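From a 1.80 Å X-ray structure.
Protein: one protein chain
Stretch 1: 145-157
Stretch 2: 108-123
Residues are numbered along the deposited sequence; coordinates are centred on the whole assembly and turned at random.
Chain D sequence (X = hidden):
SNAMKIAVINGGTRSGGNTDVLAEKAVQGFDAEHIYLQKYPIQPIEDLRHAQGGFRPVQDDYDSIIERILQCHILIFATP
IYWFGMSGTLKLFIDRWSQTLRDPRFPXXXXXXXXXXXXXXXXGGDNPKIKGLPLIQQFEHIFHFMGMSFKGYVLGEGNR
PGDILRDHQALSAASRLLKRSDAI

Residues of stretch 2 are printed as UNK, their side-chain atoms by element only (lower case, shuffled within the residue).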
# COMPACT_ATOMS: atom_id res chain seq x y z
N PHE D 145 1.47 15.79 -1.19
CA PHE D 145 2.06 16.76 -0.27
C PHE D 145 2.33 18.08 -1.00
O PHE D 145 2.15 19.16 -0.43
CB PHE D 145 3.35 16.18 0.31
CG PHE D 145 4.10 17.13 1.22
CD1 PHE D 145 3.78 17.21 2.58
CD2 PHE D 145 5.07 17.98 0.70
CE1 PHE D 145 4.43 18.15 3.41
CE2 PHE D 145 5.72 18.92 1.52
CZ PHE D 145 5.39 19.00 2.87
N MET D 146 2.76 17.97 -2.25
CA MET D 146 3.08 19.12 -3.08
C MET D 146 1.84 19.67 -3.77
O MET D 146 1.92 20.70 -4.44
CB MET D 146 4.13 18.75 -4.14
CG MET D 146 5.50 18.34 -3.59
SD MET D 146 6.36 19.64 -2.65
CE MET D 146 6.85 20.80 -3.98
N GLY D 147 0.71 19.00 -3.62
CA GLY D 147 -0.52 19.45 -4.25
C GLY D 147 -0.58 19.14 -5.73
O GLY D 147 -1.46 19.60 -6.45
N MET D 148 0.38 18.35 -6.19
CA MET D 148 0.47 17.96 -7.58
C MET D 148 -0.49 16.83 -7.91
O MET D 148 -0.61 15.88 -7.14
CB MET D 148 1.90 17.51 -7.87
CG MET D 148 2.95 18.57 -7.51
SD MET D 148 4.63 17.90 -7.38
CE MET D 148 4.85 17.38 -9.14
N SER D 149 -1.18 16.93 -9.04
CA SER D 149 -2.11 15.88 -9.44
C SER D 149 -1.33 14.70 -10.05
O SER D 149 -0.58 14.86 -11.00
CB SER D 149 -3.10 16.42 -10.47
OG SER D 149 -3.85 17.48 -9.92
N PHE D 150 -1.55 13.52 -9.48
CA PHE D 150 -0.88 12.30 -9.93
C PHE D 150 -1.83 11.72 -10.95
O PHE D 150 -2.79 11.04 -10.59
CB PHE D 150 -0.72 11.34 -8.74
CG PHE D 150 0.20 10.18 -8.99
CD1 PHE D 150 0.88 10.04 -10.20
CD2 PHE D 150 0.39 9.22 -8.01
CE1 PHE D 150 1.75 8.93 -10.42
CE2 PHE D 150 1.24 8.13 -8.21
CZ PHE D 150 1.92 7.99 -9.41
N LYS D 151 -1.53 12.02 -12.22
CA LYS D 151 -2.36 11.65 -13.37
C LYS D 151 -2.26 10.23 -13.92
O LYS D 151 -3.21 9.75 -14.53
CB LYS D 151 -2.11 12.63 -14.50
CG LYS D 151 -2.46 14.08 -14.17
CD LYS D 151 -3.95 14.24 -13.93
CE LYS D 151 -4.34 15.72 -13.85
NZ LYS D 151 -5.78 15.91 -13.50
N GLY D 152 -1.12 9.57 -13.74
CA GLY D 152 -1.03 8.21 -14.26
C GLY D 152 0.37 7.67 -14.11
O GLY D 152 1.28 8.43 -13.77
N TYR D 153 0.54 6.37 -14.33
CA TYR D 153 1.87 5.75 -14.23
C TYR D 153 1.89 4.50 -15.07
O TYR D 153 0.86 4.03 -15.55
CB TYR D 153 2.18 5.36 -12.78
CG TYR D 153 1.22 4.33 -12.22
CD1 TYR D 153 1.45 2.96 -12.40
CD2 TYR D 153 0.05 4.74 -11.59
CE1 TYR D 153 0.50 2.02 -11.94
CE2 TYR D 153 -0.88 3.82 -11.13
CZ TYR D 153 -0.66 2.48 -11.31
OH TYR D 153 -1.62 1.60 -10.84
N VAL D 154 3.09 3.97 -15.23
CA VAL D 154 3.30 2.72 -15.92
C VAL D 154 4.34 1.91 -15.14
O VAL D 154 5.39 2.44 -14.76
CB VAL D 154 3.83 2.95 -17.38
CG1 VAL D 154 4.09 1.59 -18.04
CG2 VAL D 154 2.82 3.77 -18.18
N LEU D 155 4.05 0.64 -14.86
CA LEU D 155 5.02 -0.23 -14.18
C LEU D 155 5.43 -1.21 -15.27
O LEU D 155 4.59 -1.94 -15.80
CB LEU D 155 4.38 -0.99 -13.02
CG LEU D 155 4.18 -0.18 -11.73
CD1 LEU D 155 3.26 -0.96 -10.78
CD2 LEU D 155 5.54 0.07 -11.07
N GLY D 156 6.72 -1.22 -15.60
CA GLY D 156 7.21 -2.08 -16.66
C GLY D 156 8.18 -3.11 -16.14
O GLY D 156 8.84 -2.90 -15.13
N GLU D 157 8.31 -4.22 -16.86
CA GLU D 157 9.20 -5.29 -16.43
C GLU D 157 10.47 -5.34 -17.27
O GLU D 157 10.42 -5.35 -18.50
CB GLU D 157 8.44 -6.62 -16.50
CG GLU D 157 9.15 -7.80 -15.89
CD GLU D 157 8.20 -8.95 -15.63
OE1 GLU D 157 7.44 -9.32 -16.56
OE2 GLU D 157 8.21 -9.49 -14.50
N UNK D 108 8.38 30.99 -4.89
CA UNK D 108 7.04 30.49 -5.14
C UNK D 108 7.01 29.00 -5.52
O UNK D 108 6.03 28.52 -6.08
o UNK D 108 5.89 33.19 -4.99
o UNK D 108 7.05 33.51 -6.84
c UNK D 108 6.46 32.77 -6.02
c UNK D 108 6.42 31.29 -6.28
N UNK D 109 8.07 28.28 -5.16
CA UNK D 109 8.21 26.86 -5.46
C UNK D 109 7.00 26.01 -5.12
O UNK D 109 6.49 25.29 -5.97
c UNK D 109 10.45 22.25 -5.81
c UNK D 109 9.80 24.89 -5.12
c UNK D 109 10.07 22.55 -4.50
c UNK D 109 9.75 23.87 -4.15
c UNK D 109 10.17 24.56 -6.43
c UNK D 109 10.49 23.25 -6.77
c UNK D 109 9.46 26.31 -4.75
N UNK D 110 6.54 26.07 -3.88
CA UNK D 110 5.39 25.27 -3.48
C UNK D 110 4.19 25.56 -4.38
O UNK D 110 3.59 24.64 -4.93
n UNK D 110 2.45 25.94 1.73
c UNK D 110 4.07 24.50 -1.44
c UNK D 110 3.80 24.72 0.05
c UNK D 110 2.84 25.87 0.30
c UNK D 110 5.02 25.55 -2.02
N UNK D 111 3.83 26.83 -4.52
CA UNK D 111 2.68 27.20 -5.34
C UNK D 111 2.87 26.76 -6.79
O UNK D 111 1.95 26.18 -7.40
c UNK D 111 0.79 28.89 -7.21
n UNK D 111 -0.34 28.23 -7.47
o UNK D 111 1.57 29.26 -8.09
c UNK D 111 1.06 29.18 -5.75
c UNK D 111 2.45 28.71 -5.29
N UNK D 112 4.04 27.03 -7.35
CA UNK D 112 4.33 26.64 -8.73
C UNK D 112 4.21 25.13 -8.95
O UNK D 112 3.66 24.68 -9.95
c UNK D 112 5.74 27.09 -9.14
n UNK D 112 7.73 29.47 -10.68
o UNK D 112 8.15 28.78 -8.59
c UNK D 112 5.91 28.58 -9.36
c UNK D 112 7.36 28.96 -9.51
N UNK D 113 4.74 24.34 -8.02
CA UNK D 113 4.64 22.89 -8.18
C UNK D 113 3.18 22.41 -8.03
O UNK D 113 2.77 21.46 -8.70
s UNK D 113 7.69 21.61 -8.84
c UNK D 113 7.01 22.36 -7.33
c UNK D 113 8.06 19.94 -8.26
c UNK D 113 5.51 22.17 -7.14
N UNK D 114 2.41 23.09 -7.18
CA UNK D 114 1.02 22.70 -6.92
C UNK D 114 0.08 22.70 -8.12
O UNK D 114 -0.97 22.07 -8.05
o UNK D 114 0.04 24.86 -6.30
c UNK D 114 0.41 23.57 -5.81
N UNK D 115 0.42 23.41 -9.20
CA UNK D 115 -0.46 23.41 -10.37
C UNK D 115 0.04 22.47 -11.46
O UNK D 115 -0.53 22.40 -12.55
c UNK D 115 0.64 25.42 -11.46
c UNK D 115 -0.67 24.84 -10.97
c UNK D 115 -1.32 25.74 -9.93
N UNK D 116 1.10 21.71 -11.17
CA UNK D 116 1.64 20.79 -12.17
C UNK D 116 0.99 19.41 -12.12
O UNK D 116 0.40 19.03 -11.12
c UNK D 116 3.16 20.65 -12.00
c UNK D 116 3.91 21.98 -12.16
c UNK D 116 6.11 23.21 -12.08
n UNK D 116 5.82 24.03 -13.30
c UNK D 116 5.41 21.83 -12.10
N UNK D 117 1.08 18.69 -13.23
CA UNK D 117 0.54 17.34 -13.35
C UNK D 117 1.72 16.39 -13.35
O UNK D 117 2.69 16.62 -14.07
c UNK D 117 -0.24 17.19 -14.66
n UNK D 117 -3.49 17.74 -15.95
c UNK D 117 -1.44 18.11 -14.73
o UNK D 117 -1.61 18.12 -17.11
c UNK D 117 -2.19 17.99 -16.04
N UNK D 118 1.63 15.33 -12.56
CA UNK D 118 2.74 14.38 -12.46
C UNK D 118 2.37 12.98 -12.95
O UNK D 118 1.25 12.54 -12.75
c UNK D 118 3.20 14.28 -11.00
N UNK D 119 3.36 12.31 -13.55
CA UNK D 119 3.22 10.94 -14.05
C UNK D 119 4.47 10.21 -13.62
O UNK D 119 5.52 10.83 -13.40
c UNK D 119 0.86 10.66 -16.54
o UNK D 119 -1.47 13.16 -17.93
c UNK D 119 -0.36 12.59 -17.33
c UNK D 119 1.84 12.85 -16.38
c UNK D 119 3.19 10.88 -15.58
c UNK D 119 -0.29 11.22 -17.12
c UNK D 119 0.70 13.42 -16.96
c UNK D 119 1.94 11.48 -16.17
N UNK D 120 4.37 8.88 -13.51
CA UNK D 120 5.52 8.07 -13.12
C UNK D 120 5.71 6.88 -14.06
O UNK D 120 4.74 6.23 -14.45
c UNK D 120 6.46 6.49 -11.36
c UNK D 120 5.34 8.64 -10.63
c UNK D 120 5.34 7.49 -11.68
N UNK D 121 6.96 6.60 -14.44
CA UNK D 121 7.29 5.43 -15.26
C UNK D 121 8.36 4.73 -14.42
O UNK D 121 9.40 5.32 -14.13
c UNK D 121 6.86 6.54 -17.48
c UNK D 121 7.42 7.12 -18.75
c UNK D 121 8.41 4.57 -17.33
c UNK D 121 7.91 5.82 -16.63
N UNK D 122 8.11 3.48 -14.03
CA UNK D 122 9.06 2.73 -13.21
C UNK D 122 9.23 1.33 -13.78
O UNK D 122 8.26 0.65 -14.13
c UNK D 122 8.57 2.65 -11.75
N UNK D 123 10.48 0.91 -13.89
CA UNK D 123 10.77 -0.40 -14.46
C UNK D 123 11.58 -1.22 -13.48
O UNK D 123 12.56 -0.73 -12.94
c UNK D 123 11.86 -1.63 -16.37
c UNK D 123 11.59 -0.25 -15.76
c UNK D 123 10.85 0.64 -16.74
O HOH W 1 -1.81 19.96 -9.67

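Position 108 carries two carbons, the second holding two oxygens; it sits just before a helix and reaches nothing on stretch 1. It is Asp108. At 109 one carbon leads into a six-carbon ring without oxygen, and a ring carbon reaches Met146: Phe109, with CE2 3.7 Å from Met146 CE. Position 110, four carbons in a row ending in nitrogen, is Lys110; Lys110 CG comes no nearer than 5.3 Å to Met146 CE.

Positions 111 and 112 each have three carbons, the third bearing one oxygen and one nitrogen. Neither touches stretch 1; an acid and its amide can look alike in density, but the deposited elements give Gln111 and Gln112. At 113 the unbranched chain runs two carbons, a sulfur and a carbon. Its CB lies 3.7 Å from Met146 CE, and its terminal carbon lies 4.1 Å from Met148 SD, so flexible thioether chains fill the space between the helix and the incoming strand. This is Met113, and the terminal carbon is its CE.

One carbon and one oxygen at 114 make Ser114, whose OG donates to Gln111 O at 2.6 Å. The fit here is tight: Gly147 follows a helix in a Schellman motif with positive phi, and an ideal CB on it would come 3.3 Å from Ser114 CB. Backbone conformation and packing both suit glycine.

Position 115, one carbon carrying two more, points away from stretch 1: Val115. Position 116 has four carbons in a row and a terminal nitrogen, the end leading away: Lys116. Its backbone O accepts a weak bond from Ser149 N at 3.4 Å, and a water lies 2.8 Å from Lys116 O and 2.8 Å from Ser114 O, in hydrogen-bonding reach of both, and accepts from Ser149 N at 3.2 Å.

At 117 three carbons end in one oxygen and one nitrogen, and the terminal nitrogen lies 3.0 Å from Lys151 CE: Gln117. A lone carbon at 118, 4.0 Å from Met148 CE, is Ala118. Position 119 shows a six-carbon ring bearing an oxygen, with Lys151 CB over one face, 3.7 Å from the centroid: Tyr119. Three carbons forked at the first stand at 120, and one arm meets Phe150 CE1 at 3.6 Å: Val120, the arm being CG2. Four carbons at 121, forked at the first with one arm two long, give Ile121, on the same face of the sheet as Val154. The single carbon at 122 lies 4.0 Å from Leu155 CD2: Ala122. At 123 a three-carbon fork beside Gly156 is Val123; an ideal CB on that glycine would sit 3.7 Å from Val123 CG2.

The contact works through two parallel strands, 4° apart in direction, whose backbones carry the register: Ala118 N to Ser149 O at 2.7 Å, Lys151 N to Ala118 O at 2.9 Å, and on to Gly156 N to Ala122 O at 2.8 Å. Ala118, Val120 and Ala122 share a face with Phe150, Tyr153 and Leu155, pairing small or branched residues with larger ones, while methionines extend the apolar packing back to the helix.

Stretch 2, residues 108-123: DFKQQMSVKQAYVIAV
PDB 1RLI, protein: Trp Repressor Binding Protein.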